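Long-range contacts in Thiol:disulfide interchange protein (Klebsiella pneumoniae, PDB 6DXN), which probably works as a periplasmic thiol-disulfide oxidoreductase of the DsbA type, introducing disulfide bonds into other proteins: residues A[26-31]-A[142-147]; A[77-82]-A[135-140]. All blocks are in the same frame, centred on the assembly; numbering follows the deposited sequence.

Contact 1. Residues A[26-31]-A[142-147]; sequences VEFFSF and NLVEKM
Strand residues 26-29, with Val26 and Phe28 facing residues 142-147 of the long helix, come nearest to it at Phe28 and Val144, whose CA atoms lie 7.6 Å apart. Phe28 carries most of the contact. Its CG stands anti to its own carbonyl carbon (chi1 -68°), and the ring meets the helix with one long side and its tip. CD1 lies 3.5 Å from Val144 CG2, the methyl approaching obliquely as the two side chains run past each other in opposite directions. At the tip, CZ is 4.0 Å from Leu143 CB, which sits in the plane of the ring. Such apolar, branched and aromatic residues suit a buried seam between strand and helix.

Strand 25-29 is an inner strand of the thioredoxin-fold sheet, paired in parallel with strand 60-63 and antiparallel with strand 154-157. Helix 131-146 runs from the DsbA helical insertion to this sheet and packs on it through residues 143-147, and the ring of Tyr156 meets that of Phe28 nearly at a right angle.

Met147, present as selenomethionine, closes the other side of the ring edge. Its SE is 5.2 Å from the centroid of the Phe28 ring and 90° off the ring normal, a Met-aromatic contact made at the edge. Bends at chi2 and chi3 fold the flexible chain so that one methyl serves two neighbours: CE touches Phe28 CZ at 3.9 Å and, tip to tip, Val26 CG1 also at 3.9 Å.

Contact 2. Residues A[77-82]-A[135-140]; sequences AWAVAQ and ALIARQ
Ala79 and Leu136 bring together helix 71-83 of the helical insertion that DsbA proteins carry within the thioredoxin fold and helix 131-146, which runs from it to the thioredoxin sheet. The axes of the two short helical segments approach to 9.1 Å with 130° between their N-to-C directions, a steeply inclined antiparallel crossing. Alanine suits position 79 because its small side chain lets the backbones approach: its CB packs 3.6 Å from Ile137 CG1, while Leu136 CD2 lies 3.9 Å from Ala79 CA.

Leu136 can be followed outward. CB leaves its helix toward helix 71-83, and CG stands anti to the backbone N (chi1 -172°). From there CD2 makes the cross-helix contacts, touching both Ala79 and the amide of Gln82, whose NE2 is 3.6 Å away; the Gln82 and Leu136 side chains cross at about a right angle. Leucine suits a place where one branch packs on alanine, and glutamine suits the partly exposed edge, where its amide can lie against that branch and still meet solvent.

Gln140 is buried and must satisfy both ends of its amide. OE1 accepts from the backbone N of His63, on strand 60-63, and also lies in the plane of the Trp78 ring, at its edge, 3.5 Å from CD1. The indole crosses the Gln140 side chain at about a right angle, with ring and amide planes 46° apart, and its NE1 donates to Lys61 O on the same strand. Gln140 and Trp78 thus each tie their own helix to strand 60-63. At the other end of the amide, Gln140 NE2 donates to Leu136 O at 2.9 Å, from above the carbonyl plane, and Gln140 N reaches that same oxygen from the opposite face.

Contacts 1 and 2 share helix 131-146: residues 135-140 pack on helix 71-83, and about two turns later residues 142-147 meet strand 25-29, so a single helix spans insertion and thioredoxin sheet. Their centres lie 12 Å apart. They touch directly on the strand side, where Phe29 CE1 is 3.7 Å from Trp78 NE1 and Phe31 CZ is 3.7 Å from Trp78 CE3; Phe29 and Trp78 meet edge to face. Strand 25-29 leads toward Cys33 and Cys36, which form a thioredoxin-type CxxC and are predicted to be the redox-active pair; in this structure they are not joined by a disulfide.

Contact 1. Residues A[26-31]-A[142-147]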
ATOM      1  N   VAL A  26       5.933  -4.330   2.293  1.00 16.14           N
ATOM      2  CA  VAL A  26       4.560  -3.889   2.412  1.00 16.76           C
ATOM      3  C   VAL A  26       4.550  -2.375   2.670  1.00 16.87           C
ATOM      4  O   VAL A  26       5.405  -1.840   3.398  1.00 18.64           O
ATOM      5  CB  VAL A  26       3.799  -4.687   3.495  1.00 16.25           C
ATOM      6  CG1 VAL A  26       4.394  -4.507   4.884  1.00 15.63           C
ATOM      7  CG2 VAL A  26       2.313  -4.349   3.517  1.00 17.11           C
ATOM      8  N   GLU A  27       3.602  -1.707   2.004  1.00 14.60           N
ATOM      9  CA  GLU A  27       3.317  -0.285   2.133  1.00 15.00           C
ATOM     10  C   GLU A  27       1.913  -0.168   2.722  1.00 13.88           C
ATOM     11  O   GLU A  27       0.941  -0.552   2.070  1.00 13.80           O
ATOM     12  CB  GLU A  27       3.404   0.427   0.774  1.00 14.64           C
ATOM     13  CG  GLU A  27       2.890   1.869   0.771  1.00 15.30           C
ATOM     14  CD  GLU A  27       2.817   2.518  -0.608  1.00 14.90           C
ATOM     15  OE1 GLU A  27       2.991   1.792  -1.611  1.00 14.89           O
ATOM     16  OE2 GLU A  27       2.598   3.743  -0.685  1.00 13.80           O
ATOM     17  N   PHE A  28       1.825   0.321   3.960  1.00 13.18           N
ATOM     18  CA  PHE A  28       0.522   0.555   4.556  1.00 14.17           C
ATOM     19  C   PHE A  28       0.033   1.901   4.012  1.00 13.96           C
ATOM     20  O   PHE A  28       0.780   2.869   3.984  1.00 12.79           O
ATOM     21  CB  PHE A  28       0.583   0.474   6.085  1.00 14.45           C
ATOM     22  CG  PHE A  28       0.856  -0.909   6.636  1.00 14.65           C
ATOM     23  CD1 PHE A  28      -0.169  -1.834   6.772  1.00 16.23           C
ATOM     24  CD2 PHE A  28       2.124  -1.269   7.061  1.00 16.44           C
ATOM     25  CE1 PHE A  28       0.075  -3.096   7.292  1.00 16.70           C
ATOM     26  CE2 PHE A  28       2.367  -2.531   7.585  1.00 17.25           C
ATOM     27  CZ  PHE A  28       1.344  -3.442   7.695  1.00 16.45           C
ATOM     28  N   PHE A  29      -1.217   1.939   3.551  1.00 14.46           N
ATOM     29  CA  PHE A  29      -1.712   3.154   2.969  1.00 15.18           C
ATOM     30  C   PHE A  29      -3.210   3.310   3.246  1.00 14.42           C
ATOM     31  O   PHE A  29      -3.875   2.400   3.738  1.00 14.46           O
ATOM     32  CB  PHE A  29      -1.452   3.133   1.458  1.00 15.62           C
ATOM     33  CG  PHE A  29      -2.439   2.313   0.670  1.00 15.61           C
ATOM     34  CD1 PHE A  29      -2.345   0.929   0.618  1.00 15.61           C
ATOM     35  CD2 PHE A  29      -3.478   2.929  -0.011  1.00 15.66           C
ATOM     36  CE1 PHE A  29      -3.269   0.184  -0.097  1.00 14.79           C
ATOM     37  CE2 PHE A  29      -4.396   2.186  -0.732  1.00 15.15           C
ATOM     38  CZ  PHE A  29      -4.287   0.813  -0.776  1.00 14.98           C
ATOM     39  N   SER A  30      -3.715   4.498   2.909  1.00 13.83           N
ATOM     40  CA  SER A  30      -5.109   4.819   3.031  1.00 14.95           C
ATOM     41  C   SER A  30      -5.507   5.618   1.793  1.00 15.51           C
ATOM     42  O   SER A  30      -4.785   6.533   1.377  1.00 13.79           O
ATOM     43  CB  SER A  30      -5.397   5.581   4.300  1.00 14.90           C
ATOM     44  OG  SER A  30      -6.745   5.992   4.328  1.00 16.06           O
ATOM     45  N   PHE A  31      -6.649   5.259   1.203  1.00 14.78           N
ATOM     46  CA  PHE A  31      -7.101   5.983   0.046  1.00 15.55           C
ATOM     47  C   PHE A  31      -7.471   7.429   0.420  1.00 14.96           C
ATOM     48  O   PHE A  31      -7.676   8.224  -0.462  1.00 16.73           O
ATOM     49  CB  PHE A  31      -8.268   5.270  -0.637  1.00 14.83           C
ATOM     50  CG  PHE A  31      -7.891   4.073  -1.466  1.00 14.08           C
ATOM     51  CD1 PHE A  31      -7.309   4.244  -2.712  1.00 14.47           C
ATOM     52  CD2 PHE A  31      -8.154   2.783  -1.030  1.00 13.30           C
ATOM     53  CE1 PHE A  31      -6.983   3.150  -3.495  1.00 14.44           C
ATOM     54  CE2 PHE A  31      -7.825   1.692  -1.814  1.00 12.98           C
ATOM     55  CZ  PHE A  31      -7.228   1.873  -3.037  1.00 13.16           C
ATOM     56  N   ASN A 142      -4.969  -7.377  10.507  1.00 16.65           N
ATOM     57  CA  ASN A 142      -4.137  -8.025  11.521  1.00 17.54           C
ATOM     58  C   ASN A 142      -2.716  -7.433  11.544  1.00 18.39           C
ATOM     59  O   ASN A 142      -2.147  -7.224  12.617  1.00 18.61           O
ATOM     60  CB  ASN A 142      -4.051  -9.535  11.285  1.00 18.89           C
ATOM     61  CG  ASN A 142      -3.318 -10.254  12.397  1.00 19.29           C
ATOM     62  OD1 ASN A 142      -3.552  -9.986  13.575  1.00 19.48           O
ATOM     63  ND2 ASN A 142      -2.443 -11.173  12.031  1.00 18.21           N
ATOM     64  N   LEU A 143      -2.148  -7.171  10.364  1.00 17.68           N
ATOM     65  CA  LEU A 143      -0.767  -6.654  10.288  1.00 18.31           C
ATOM     66  C   LEU A 143      -0.693  -5.177  10.701  1.00 17.57           C
ATOM     67  O   LEU A 143       0.330  -4.755  11.247  1.00 16.46           O
ATOM     68  CB  LEU A 143      -0.182  -6.908   8.896  1.00 18.31           C
ATOM     69  CG  LEU A 143       0.589  -8.226   8.754  1.00 19.73           C
ATOM     70  CD1 LEU A 143      -0.165  -9.402   9.344  1.00 20.08           C
ATOM     71  CD2 LEU A 143       0.946  -8.500   7.310  1.00 20.77           C
ATOM     72  N   VAL A 144      -1.760  -4.405  10.465  1.00 16.74           N
ATOM     73  CA  VAL A 144      -1.748  -3.005  10.906  1.00 16.97           C
ATOM     74  C   VAL A 144      -1.569  -2.991  12.432  1.00 17.89           C
ATOM     75  O   VAL A 144      -0.862  -2.136  12.978  1.00 18.77           O
ATOM     76  CB  VAL A 144      -3.003  -2.238  10.440  1.00 17.64           C
ATOM     77  CG1 VAL A 144      -3.220  -0.949  11.218  1.00 17.70           C
ATOM     78  CG2 VAL A 144      -2.957  -1.961   8.948  1.00 17.45           C
ATOM     79  N   GLU A 145      -2.194  -3.964  13.106  1.00 18.66           N
ATOM     80  CA  GLU A 145      -2.083  -4.103  14.558  1.00 20.39           C
ATOM     81  C   GLU A 145      -0.698  -4.670  14.925  1.00 20.83           C
ATOM     82  O   GLU A 145       0.082  -4.010  15.615  1.00 21.03           O
ATOM     83  CB  GLU A 145      -3.257  -4.939  15.085  1.00 23.25           C
ATOM     84  CG  GLU A 145      -3.222  -5.208  16.579  1.00 25.39           C
ATOM     85  CD  GLU A 145      -2.459  -6.450  17.008  1.00 28.64           C
ATOM     86  OE1 GLU A 145      -2.704  -7.530  16.422  1.00 31.46           O
ATOM     87  OE2 GLU A 145      -1.621  -6.339  17.920  1.00 33.44           O
ATOM     88  N   LYS A 146      -0.374  -5.868  14.428  1.00 22.16           N
ATOM     89  CA  LYS A 146       0.902  -6.536  14.791  1.00 24.26           C
ATOM     90  C   LYS A 146       2.117  -5.645  14.489  1.00 24.26           C
ATOM     91  O   LYS A 146       2.997  -5.496  15.341  1.00 23.04           O
ATOM     92  CB  LYS A 146       1.013  -7.897  14.096  1.00 26.66           C
ATOM     93  CG  LYS A 146      -0.003  -8.942  14.546  1.00 28.21           C
ATOM     94  CD  LYS A 146       0.050  -9.249  16.031  1.00 29.09           C
ATOM     95  CE  LYS A 146      -0.846 -10.403  16.434  1.00 30.97           C
ATOM     96  NZ  LYS A 146      -2.264 -10.147  16.083  1.00 31.02           N
HETATM   97  N   MSE A 147       2.158  -5.042  13.292  1.00 25.37           N
HETATM   98  CA  MSE A 147       3.292  -4.185  12.904  1.00 25.18           C
HETATM   99  C   MSE A 147       3.296  -2.822  13.590  1.00 26.21           C
HETATM  100  O   MSE A 147       4.286  -2.093  13.501  1.00 23.87           O
HETATM  101  CB  MSE A 147       3.343  -4.071  11.386  1.00 28.44           C
HETATM  102  CG  MSE A 147       3.452  -5.467  10.774  1.00 32.24           C
HETATM  103 SE   MSE A 147       4.602  -5.461   9.178  1.00 40.20          SE
HETATM  104  CE  MSE A 147       3.497  -6.632   8.067  1.00 36.41           C
TER

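Contact 2. Residues A[77-82]-A[135-140]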
ATOM      1  N   ALA A  77     -12.690  -3.379  -0.783  1.00 12.35           N
ATOM      2  CA  ALA A  77     -12.623  -3.066  -2.204  1.00 11.69           C
ATOM      3  C   ALA A  77     -11.222  -3.377  -2.751  1.00 11.74           C
ATOM      4  O   ALA A  77     -11.081  -3.880  -3.873  1.00 10.75           O
ATOM      5  CB  ALA A  77     -13.003  -1.628  -2.433  1.00 11.87           C
ATOM      6  N   TRP A  78     -10.191  -3.116  -1.939  1.00 11.31           N
ATOM      7  CA  TRP A  78      -8.808  -3.364  -2.399  1.00 10.84           C
ATOM      8  C   TRP A  78      -8.581  -4.883  -2.545  1.00 11.78           C
ATOM      9  O   TRP A  78      -7.961  -5.350  -3.515  1.00 11.60           O
ATOM     10  CB  TRP A  78      -7.826  -2.660  -1.455  1.00 10.21           C
ATOM     11  CG  TRP A  78      -6.400  -2.628  -1.915  1.00  9.69           C
ATOM     12  CD1 TRP A  78      -5.316  -3.088  -1.226  1.00  9.92           C
ATOM     13  CD2 TRP A  78      -5.899  -2.139  -3.172  1.00  9.90           C
ATOM     14  NE1 TRP A  78      -4.177  -2.896  -1.954  1.00  9.73           N
ATOM     15  CE2 TRP A  78      -4.499  -2.321  -3.153  1.00  9.65           C
ATOM     16  CE3 TRP A  78      -6.485  -1.550  -4.301  1.00 10.14           C
ATOM     17  CZ2 TRP A  78      -3.682  -1.949  -4.218  1.00  9.16           C
ATOM     18  CZ3 TRP A  78      -5.677  -1.208  -5.367  1.00 10.26           C
ATOM     19  CH2 TRP A  78      -4.293  -1.398  -5.317  1.00  9.93           C
ATOM     20  N   ALA A  79      -9.117  -5.649  -1.588  1.00 13.12           N
ATOM     21  CA  ALA A  79      -9.006  -7.109  -1.579  1.00 14.05           C
ATOM     22  C   ALA A  79      -9.709  -7.699  -2.807  1.00 15.24           C
ATOM     23  O   ALA A  79      -9.159  -8.581  -3.474  1.00 14.49           O
ATOM     24  CB  ALA A  79      -9.565  -7.654  -0.290  1.00 13.95           C
ATOM     25  N   VAL A  80     -10.922  -7.206  -3.100  1.00 16.75           N
ATOM     26  CA  VAL A  80     -11.668  -7.652  -4.275  1.00 18.21           C
ATOM     27  C   VAL A  80     -10.893  -7.231  -5.527  1.00 19.17           C
ATOM     28  O   VAL A  80     -10.819  -7.991  -6.502  1.00 22.32           O
ATOM     29  CB  VAL A  80     -13.108  -7.094  -4.314  1.00 18.60           C
ATOM     30  CG1 VAL A  80     -13.747  -7.276  -5.680  1.00 20.04           C
ATOM     31  CG2 VAL A  80     -13.995  -7.697  -3.239  1.00 18.28           C
ATOM     32  N   ALA A  81     -10.346  -6.009  -5.490  1.00 19.04           N
ATOM     33  CA  ALA A  81      -9.588  -5.417  -6.605  1.00 19.90           C
ATOM     34  C   ALA A  81      -8.435  -6.324  -7.055  1.00 21.51           C
ATOM     35  O   ALA A  81      -8.193  -6.474  -8.262  1.00 22.92           O
ATOM     36  CB  ALA A  81      -9.061  -4.064  -6.190  1.00 21.34           C
ATOM     37  N   GLN A  82      -7.737  -6.919  -6.081  1.00 20.01           N
ATOM     38  CA  GLN A  82      -6.563  -7.781  -6.327  1.00 23.43           C
ATOM     39  C   GLN A  82      -7.008  -9.195  -6.723  1.00 24.11           C
ATOM     40  O   GLN A  82      -6.338  -9.857  -7.508  1.00 22.17           O
ATOM     41  CB  GLN A  82      -5.674  -7.813  -5.084  1.00 21.96           C
ATOM     42  CG  GLN A  82      -5.111  -6.450  -4.728  1.00 23.35           C
ATOM     43  CD  GLN A  82      -4.512  -6.404  -3.347  1.00 24.84           C
ATOM     44  OE1 GLN A  82      -4.804  -5.506  -2.563  1.00 30.20           O
ATOM     45  NE2 GLN A  82      -3.685  -7.385  -3.027  1.00 28.55           N
ATOM     46  N   ALA A 135      -9.812 -13.570   3.544  1.00 19.46           N
ATOM     47  CA  ALA A 135      -8.521 -13.875   4.155  1.00 19.42           C
ATOM     48  C   ALA A 135      -7.574 -12.678   4.018  1.00 18.33           C
ATOM     49  O   ALA A 135      -6.821 -12.389   4.942  1.00 16.40           O
ATOM     50  CB  ALA A 135      -7.929 -15.120   3.534  1.00 19.07           C
ATOM     51  N   LEU A 136      -7.644 -11.988   2.870  1.00 19.35           N
ATOM     52  CA  LEU A 136      -6.767 -10.846   2.591  1.00 20.15           C
ATOM     53  C   LEU A 136      -7.203  -9.637   3.432  1.00 19.11           C
ATOM     54  O   LEU A 136      -6.373  -8.876   3.894  1.00 18.42           O
ATOM     55  CB  LEU A 136      -6.801 -10.545   1.089  1.00 22.60           C
ATOM     56  CG  LEU A 136      -5.795  -9.509   0.587  1.00 23.22           C
ATOM     57  CD1 LEU A 136      -4.366  -9.901   0.957  1.00 25.55           C
ATOM     58  CD2 LEU A 136      -5.910  -9.337  -0.916  1.00 24.10           C
ATOM     59  N   ILE A 137      -8.515  -9.465   3.611  1.00 19.25           N
ATOM     60  CA  ILE A 137      -9.065  -8.383   4.441  1.00 17.52           C
ATOM     61  C   ILE A 137      -8.558  -8.571   5.881  1.00 17.58           C
ATOM     62  O   ILE A 137      -8.130  -7.623   6.525  1.00 17.00           O
ATOM     63  CB  ILE A 137     -10.611  -8.364   4.360  1.00 17.46           C
ATOM     64  CG1 ILE A 137     -11.097  -8.005   2.956  1.00 16.97           C
ATOM     65  CG2 ILE A 137     -11.203  -7.430   5.408  1.00 16.68           C
ATOM     66  CD1 ILE A 137     -12.563  -8.265   2.731  1.00 18.56           C
ATOM     67  N   ALA A 138      -8.595  -9.817   6.376  1.00 18.78           N
ATOM     68  CA  ALA A 138      -8.173 -10.081   7.757  1.00 17.88           C
ATOM     69  C   ALA A 138      -6.657  -9.887   7.897  1.00 17.46           C
ATOM     70  O   ALA A 138      -6.195  -9.353   8.909  1.00 15.26           O
ATOM     71  CB  ALA A 138      -8.622 -11.451   8.196  1.00 17.97           C
ATOM     72  N   ARG A 139      -5.904 -10.297   6.865  1.00 18.37           N
ATOM     73  CA  ARG A 139      -4.432 -10.155   6.833  1.00 19.05           C
ATOM     74  C   ARG A 139      -4.045  -8.674   6.974  1.00 18.36           C
ATOM     75  O   ARG A 139      -3.147  -8.317   7.752  1.00 18.21           O
ATOM     76  CB  ARG A 139      -3.890 -10.731   5.519  1.00 19.25           C
ATOM     77  CG  ARG A 139      -2.398 -10.534   5.268  1.00 20.06           C
ATOM     78  CD  ARG A 139      -1.499 -11.311   6.214  1.00 22.00           C
ATOM     79  NE  ARG A 139      -0.103 -11.325   5.783  1.00 22.28           N
ATOM     80  CZ  ARG A 139       0.879 -11.962   6.419  1.00 24.30           C
ATOM     81  NH1 ARG A 139       0.627 -12.619   7.540  1.00 19.83           N
ATOM     82  NH2 ARG A 139       2.111 -11.943   5.931  1.00 21.20           N
ATOM     83  N   GLN A 140      -4.703  -7.834   6.177  1.00 19.61           N
ATOM     84  CA  GLN A 140      -4.468  -6.388   6.158  1.00 20.19           C
ATOM     85  C   GLN A 140      -4.705  -5.778   7.550  1.00 19.75           C
ATOM     86  O   GLN A 140      -3.844  -5.060   8.055  1.00 21.50           O
ATOM     87  CB  GLN A 140      -5.335  -5.753   5.068  1.00 21.39           C
ATOM     88  CG  GLN A 140      -4.762  -5.937   3.664  1.00 21.63           C
ATOM     89  CD  GLN A 140      -5.738  -5.575   2.570  1.00 23.59           C
ATOM     90  OE1 GLN A 140      -5.589  -4.567   1.884  1.00 25.88           O
ATOM     91  NE2 GLN A 140      -6.776  -6.381   2.420  1.00 25.67           N
TER